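Local atomic coordinates of type III secretion system effector HopBA1 (Pseudomonas syringae pv. aptata, PDB entry 5T09), a protein that acts as a bacterial virulence factor that the Arabidopsis resistance protein RBA1 recognises, enhancing RBA1 self-association and so triggering plant cell death. Residues E83-D89 against F107-W112; K101-K105 against L120-E125. All blocks are in the same frame, centred on the assembly; numbering follows the deposited sequence.

Contact 1: E83-D89 against F107-W112; sequences EFVKHSD and FLEASW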
loop_
_atom_site.group_PDB
_atom_site.type_symbol
_atom_site.label_atom_id
_atom_site.label_comp_id
_atom_site.label_asym_id
_atom_site.label_seq_id
_atom_site.Cartn_x
_atom_site.Cartn_y
_atom_site.Cartn_z
ATOM N N GLU A 83 1.988 -5.417 1.783
ATOM C CA GLU A 83 3.336 -5.919 2.031
ATOM C C GLU A 83 3.471 -6.527 3.421
ATOM O O GLU A 83 4.334 -7.382 3.641
ATOM C CB GLU A 83 4.348 -4.783 1.871
ATOM C CG GLU A 83 5.773 -5.147 2.283
ATOM C CD GLU A 83 6.728 -3.967 2.250
ATOM O OE1 GLU A 83 6.261 -2.813 2.152
ATOM O OE2 GLU A 83 7.953 -4.197 2.338
ATOM N N PHE A 84 2.641 -6.101 4.367
ATOM C CA PHE A 84 2.861 -6.455 5.765
ATOM C C PHE A 84 2.639 -7.935 6.042
ATOM O O PHE A 84 3.036 -8.414 7.109
ATOM C CB PHE A 84 1.951 -5.604 6.646
ATOM C CG PHE A 84 1.978 -4.144 6.295
ATOM C CD1 PHE A 84 3.151 -3.418 6.404
ATOM C CD2 PHE A 84 0.835 -3.502 5.845
ATOM C CE1 PHE A 84 3.187 -2.078 6.072
ATOM C CE2 PHE A 84 0.861 -2.161 5.518
ATOM C CZ PHE A 84 2.039 -1.446 5.630
ATOM N N VAL A 85 2.035 -8.667 5.110
ATOM C CA VAL A 85 1.768 -10.091 5.262
ATOM C C VAL A 85 2.433 -10.823 4.110
ATOM O O VAL A 85 2.317 -10.405 2.950
ATOM C CB VAL A 85 0.259 -10.391 5.287
ATOM C CG1 VAL A 85 0.014 -11.884 5.473
ATOM C CG2 VAL A 85 -0.421 -9.597 6.384
ATOM N N LYS A 86 3.119 -11.912 4.429
ATOM C CA LYS A 86 3.707 -12.756 3.404
ATOM C C LYS A 86 2.614 -13.583 2.746
ATOM O O LYS A 86 1.723 -14.110 3.418
ATOM C CB LYS A 86 4.783 -13.655 4.011
ATOM C CG LYS A 86 5.965 -12.860 4.543
ATOM C CD LYS A 86 6.613 -13.502 5.757
ATOM C CE LYS A 86 7.580 -12.537 6.438
ATOM N NZ LYS A 86 6.919 -11.277 6.899
ATOM N N HIS A 87 2.664 -13.662 1.415
ATOM C CA HIS A 87 1.624 -14.386 0.696
ATOM C C HIS A 87 1.524 -15.827 1.169
ATOM O O HIS A 87 0.440 -16.420 1.136
ATOM C CB HIS A 87 1.890 -14.348 -0.807
ATOM C CG HIS A 87 0.822 -15.010 -1.619
ATOM N ND1 HIS A 87 0.965 -16.275 -2.146
ATOM C CD2 HIS A 87 -0.415 -14.590 -1.977
ATOM C CE1 HIS A 87 -0.132 -16.602 -2.805
ATOM N NE2 HIS A 87 -0.985 -15.598 -2.717
ATOM N N SER A 88 2.640 -16.401 1.618
ATOM C CA SER A 88 2.659 -17.781 2.080
ATOM C C SER A 88 1.961 -17.962 3.424
ATOM O O SER A 88 1.621 -19.095 3.780
ATOM C CB SER A 88 4.104 -18.262 2.183
ATOM O OG SER A 88 4.820 -17.490 3.133
ATOM N N ASP A 89 1.748 -16.882 4.179
ATOM C CA ASP A 89 1.082 -16.948 5.474
ATOM C C ASP A 89 -0.407 -16.627 5.380
ATOM O O ASP A 89 -1.018 -16.252 6.386
ATOM C CB ASP A 89 1.751 -15.993 6.465
ATOM C CG ASP A 89 3.183 -16.384 6.781
ATOM O OD1 ASP A 89 3.532 -17.569 6.599
ATOM O OD2 ASP A 89 3.957 -15.505 7.214
ATOM N N PHE A 107 0.291 -10.887 15.178
ATOM C CA PHE A 107 0.757 -11.624 14.008
ATOM C C PHE A 107 1.778 -10.824 13.204
ATOM O O PHE A 107 2.703 -11.405 12.626
ATOM C CB PHE A 107 -0.437 -12.003 13.127
ATOM C CG PHE A 107 -0.053 -12.668 11.834
ATOM C CD1 PHE A 107 0.101 -14.041 11.762
ATOM C CD2 PHE A 107 0.148 -11.919 10.689
ATOM C CE1 PHE A 107 0.452 -14.654 10.573
ATOM C CE2 PHE A 107 0.499 -12.528 9.501
ATOM C CZ PHE A 107 0.652 -13.895 9.446
ATOM N N LEU A 108 1.630 -9.502 13.149
ATOM C CA LEU A 108 2.529 -8.659 12.368
ATOM C C LEU A 108 3.772 -8.235 13.137
ATOM O O LEU A 108 4.735 -7.768 12.520
ATOM C CB LEU A 108 1.791 -7.400 11.893
ATOM C CG LEU A 108 0.631 -7.607 10.918
ATOM C CD1 LEU A 108 -0.134 -6.305 10.706
ATOM C CD2 LEU A 108 1.147 -8.132 9.594
ATOM N N GLU A 109 3.780 -8.403 14.459
ATOM C CA GLU A 109 4.823 -7.802 15.283
ATOM C C GLU A 109 6.200 -8.361 14.943
ATOM O O GLU A 109 7.176 -7.608 14.853
ATOM C CB GLU A 109 4.503 -8.025 16.760
ATOM C CG GLU A 109 5.304 -7.162 17.712
ATOM C CD GLU A 109 4.845 -7.313 19.149
ATOM O OE1 GLU A 109 4.596 -8.460 19.577
ATOM O OE2 GLU A 109 4.723 -6.284 19.846
ATOM N N ALA A 110 6.298 -9.680 14.755
ATOM C CA ALA A 110 7.593 -10.306 14.513
ATOM C C ALA A 110 8.340 -9.632 13.367
ATOM O O ALA A 110 9.548 -9.386 13.463
ATOM C CB ALA A 110 7.406 -11.796 14.224
ATOM N N SER A 111 7.642 -9.323 12.276
ATOM C CA SER A 111 8.286 -8.745 11.105
ATOM C C SER A 111 8.139 -7.233 11.011
ATOM O O SER A 111 8.961 -6.592 10.348
ATOM C CB SER A 111 7.721 -9.381 9.829
ATOM O OG SER A 111 8.117 -10.737 9.731
ATOM N N TRP A 112 7.130 -6.645 11.656
ATOM C CA TRP A 112 6.801 -5.245 11.427
ATOM C C TRP A 112 6.702 -4.398 12.685
ATOM O O TRP A 112 6.546 -3.177 12.567
ATOM C CB TRP A 112 5.487 -5.147 10.634
ATOM C CG TRP A 112 5.710 -5.611 9.247
ATOM C CD1 TRP A 112 5.446 -6.847 8.739
ATOM C CD2 TRP A 112 6.310 -4.862 8.190
ATOM N NE1 TRP A 112 5.833 -6.909 7.424
ATOM C CE2 TRP A 112 6.366 -5.699 7.064
ATOM C CE3 TRP A 112 6.798 -3.558 8.086
ATOM C CZ2 TRP A 112 6.890 -5.274 5.846
ATOM C CZ3 TRP A 112 7.313 -3.138 6.880
ATOM C CH2 TRP A 112 7.358 -3.990 5.778
HETATM O O HOH W 1 5.880 -8.869 5.180
#

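Contact 2: K101-K105 against L120-E125; sequences KSAVK and LDKVSE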
loop_
_atom_site.group_PDB
_atom_site.type_symbol
_atom_site.label_atom_id
_atom_site.label_comp_id
_atom_site.label_asym_id
_atom_site.label_seq_id
_atom_site.Cartn_x
_atom_site.Cartn_y
_atom_site.Cartn_z
ATOM N N LYS A 101 -8.442 -6.846 15.855
ATOM C CA LYS A 101 -7.271 -5.978 15.781
ATOM C C LYS A 101 -6.132 -6.497 16.643
ATOM O O LYS A 101 -4.966 -6.462 16.233
ATOM C CB LYS A 101 -7.650 -4.559 16.211
ATOM C CG LYS A 101 -6.510 -3.554 16.107
ATOM C CD LYS A 101 -6.851 -2.236 16.783
ATOM C CE LYS A 101 -6.818 -2.365 18.300
ATOM N NZ LYS A 101 -6.960 -1.048 18.976
ATOM N N SER A 102 -6.445 -6.971 17.848
ATOM C CA SER A 102 -5.397 -7.416 18.760
ATOM C C SER A 102 -4.650 -8.614 18.190
ATOM O O SER A 102 -3.430 -8.730 18.352
ATOM C CB SER A 102 -6.003 -7.754 20.121
ATOM O OG SER A 102 -6.756 -6.662 20.623
ATOM N N ALA A 103 -5.365 -9.515 17.515
ATOM C CA ALA A 103 -4.723 -10.685 16.926
ATOM C C ALA A 103 -3.831 -10.298 15.752
ATOM O O ALA A 103 -2.730 -10.838 15.598
ATOM C CB ALA A 103 -5.783 -11.692 16.484
ATOM N N VAL A 104 -4.287 -9.370 14.909
ATOM C CA VAL A 104 -3.495 -8.965 13.750
ATOM C C VAL A 104 -2.178 -8.343 14.198
ATOM O O VAL A 104 -1.118 -8.606 13.617
ATOM C CB VAL A 104 -4.308 -8.004 12.861
ATOM C CG1 VAL A 104 -3.439 -7.407 11.753
ATOM C CG2 VAL A 104 -5.506 -8.730 12.259
ATOM N N LYS A 105 -2.223 -7.507 15.235
ATOM C CA LYS A 105 -1.011 -6.843 15.705
ATOM C C LYS A 105 0.032 -7.864 16.147
ATOM O O LYS A 105 1.204 -7.779 15.763
ATOM C CB LYS A 105 -1.359 -5.885 16.846
ATOM C CG LYS A 105 -0.192 -5.052 17.357
ATOM C CD LYS A 105 -0.634 -4.139 18.490
ATOM C CE LYS A 105 0.534 -3.379 19.098
ATOM N NZ LYS A 105 0.133 -2.644 20.329
ATOM N N LEU A 120 2.057 0.072 14.268
ATOM C CA LEU A 120 1.599 -1.300 14.078
ATOM C C LEU A 120 0.146 -1.446 14.505
ATOM O O LEU A 120 -0.623 -2.184 13.879
ATOM C CB LEU A 120 2.482 -2.277 14.855
ATOM C CG LEU A 120 2.244 -3.752 14.510
ATOM C CD1 LEU A 120 2.744 -4.055 13.101
ATOM C CD2 LEU A 120 2.898 -4.684 15.514
ATOM N N ASP A 121 -0.250 -0.751 15.573
ATOM C CA ASP A 121 -1.652 -0.754 15.978
ATOM C C ASP A 121 -2.536 -0.159 14.886
ATOM O O ASP A 121 -3.585 -0.719 14.546
ATOM C CB ASP A 121 -1.816 0.020 17.286
ATOM C CG ASP A 121 -3.235 -0.019 17.813
ATOM O OD1 ASP A 121 -4.039 0.856 17.427
ATOM O OD2 ASP A 121 -3.546 -0.924 18.614
ATOM N N LYS A 122 -2.125 0.981 14.321
ATOM C CA LYS A 122 -2.927 1.617 13.278
ATOM C C LYS A 122 -2.954 0.774 12.009
ATOM O O LYS A 122 -3.986 0.698 11.330
ATOM C CB LYS A 122 -2.395 3.020 12.978
ATOM C CG LYS A 122 -2.590 4.024 14.112
ATOM C CD LYS A 122 -4.065 4.200 14.442
ATOM C CE LYS A 122 -4.324 5.424 15.305
ATOM N NZ LYS A 122 -5.784 5.608 15.551
ATOM N N VAL A 123 -1.833 0.140 11.662
ATOM C CA VAL A 123 -1.827 -0.766 10.517
ATOM C C VAL A 123 -2.827 -1.892 10.742
ATOM O O VAL A 123 -3.615 -2.234 9.856
ATOM C CB VAL A 123 -0.409 -1.313 10.267
ATOM C CG1 VAL A 123 -0.430 -2.405 9.193
ATOM C CG2 VAL A 123 0.524 -0.193 9.851
ATOM N N SER A 124 -2.810 -2.483 11.939
ATOM C CA SER A 124 -3.749 -3.556 12.245
ATOM C C SER A 124 -5.190 -3.070 12.162
ATOM O O SER A 124 -6.056 -3.764 11.614
ATOM C CB SER A 124 -3.454 -4.126 13.632
ATOM O OG SER A 124 -2.119 -4.600 13.704
ATOM N N GLU A 125 -5.472 -1.879 12.699
ATOM C CA GLU A 125 -6.822 -1.331 12.594
ATOM C C GLU A 125 -7.234 -1.163 11.136
ATOM O O GLU A 125 -8.384 -1.434 10.771
ATOM C CB GLU A 125 -6.917 0.009 13.330
ATOM C CG GLU A 125 -8.334 0.566 13.394
ATOM C CD GLU A 125 -8.405 1.954 14.010
ATOM O OE1 GLU A 125 -7.393 2.686 13.967
ATOM O OE2 GLU A 125 -9.481 2.315 14.535
#

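Contact 1: E83-D89 against F107-W112
In the loop that leaves the C-terminal end of strand 77-82 of the parallel beta core, Phe84 meets Trp112 on the last turn of helix 101-112. The two rings form a T-shaped pair, with planes at 89° and centroids 5.2 Å apart; CD1 of Phe84 points at the middle of the indole face, 3.9 Å from Trp112 CD2. The Phe84 CB adds a CH-pi contact over the five-membered ring of the same indole. Rather than bonding to the nearby Phe84 carbonyl, Trp112 NE1 donates to a water at 3.0 Å. That water in turn donates to Glu83 O and accepts from Lys86 NZ, so a single molecule ties three residues across the interface. Lys86, bent at chi2 and at chi4 (59°), also donates from NZ to Ser111 OG at 3.1 Å. Glu83 brings OE2 to the indole edge, 3.5 Å from Trp112 CH2, its carboxylate turned steeply to the ring, while its oxygens are held by Arg162 and Gly190. Farther along, Leu108 CD2 rests against both Phe84 CB and Val85 CG2, and the edge of the Phe107 ring receives Asp89 CB, 3.8 Å from CZ. Trp188, Trp119 and His56 extend the aromatic cluster. The arrangement is that of a loop at the C-terminal edge of a parallel sheet, covered by a helix in an alpha-beta fold of the EreA/ChaN-like type.

Contact 2: K101-K105 against L120-E125
Lys105 of helix 101-112 lies across one turn of helix 117-132, over Leu120 and Ser124, and its chain is extended from end to end. Its CB sits 3.5 Å from Ser124 OG. With CG anti to the backbone N (chi1 -176°), the chain is carried over Leu120, where Lys105 CG meets Leu120 CD2 at 3.6 Å. CD passes Asp121 more loosely, and NZ ends in a salt bridge with Asp117, one turn before Asp121 on the same helix; the Asp121 carboxylate lies near this ammonium but beyond salt-bridge distance. Lys101, one turn earlier, follows a different course. Its CG packs against Ser124 CB and the backbone N of Glu125, and a bend at chi3 (74°) swings the ammonium to Asp121, where NZ makes a weak bond to OD2 at 3.4 Å as part of a salt bridge. Between the two lysines, the small side chain of Ser124 brings the helices together: the CA atoms of Lys105 and Ser124 are 5.5 Å apart, and Val104 CG1 closes on Ser124 OG at 3.7 Å. That hydroxyl is turned back to its own helix, donating to Leu120 O at 2.8 Å, tilted 29° out of the carbonyl plane and on the opposite face from the Ser124 N-H. The buried serine oxygen is therefore satisfied within its own helix and meets its neighbour mainly through van der Waals contact, while the charges gather at the lysine tips, where two ammonium groups near Asp121 probably stabilise its carboxylate as an anion.

Both contacts use helix 101-112, contact 1 through its C-terminal half and contact 2 through its first turn, so the helix packs on both the loop after strand 77-82 and helix 117-132, which also touch each other. They meet directly: Leu120 CD1 packs on Leu108 CB at 3.7 Å, and Val123 CG1 touches Phe84 CD2 at the same distance. Contact 1 is aromatic and more deeply buried at Phe84 and Trp112, with a water and Lys86 serving its polar groups. Contact 2 joins helix to helix, buried at Val104, Leu120 and Ser124 but fringed by lysine-aspartate pairs at its more exposed edge.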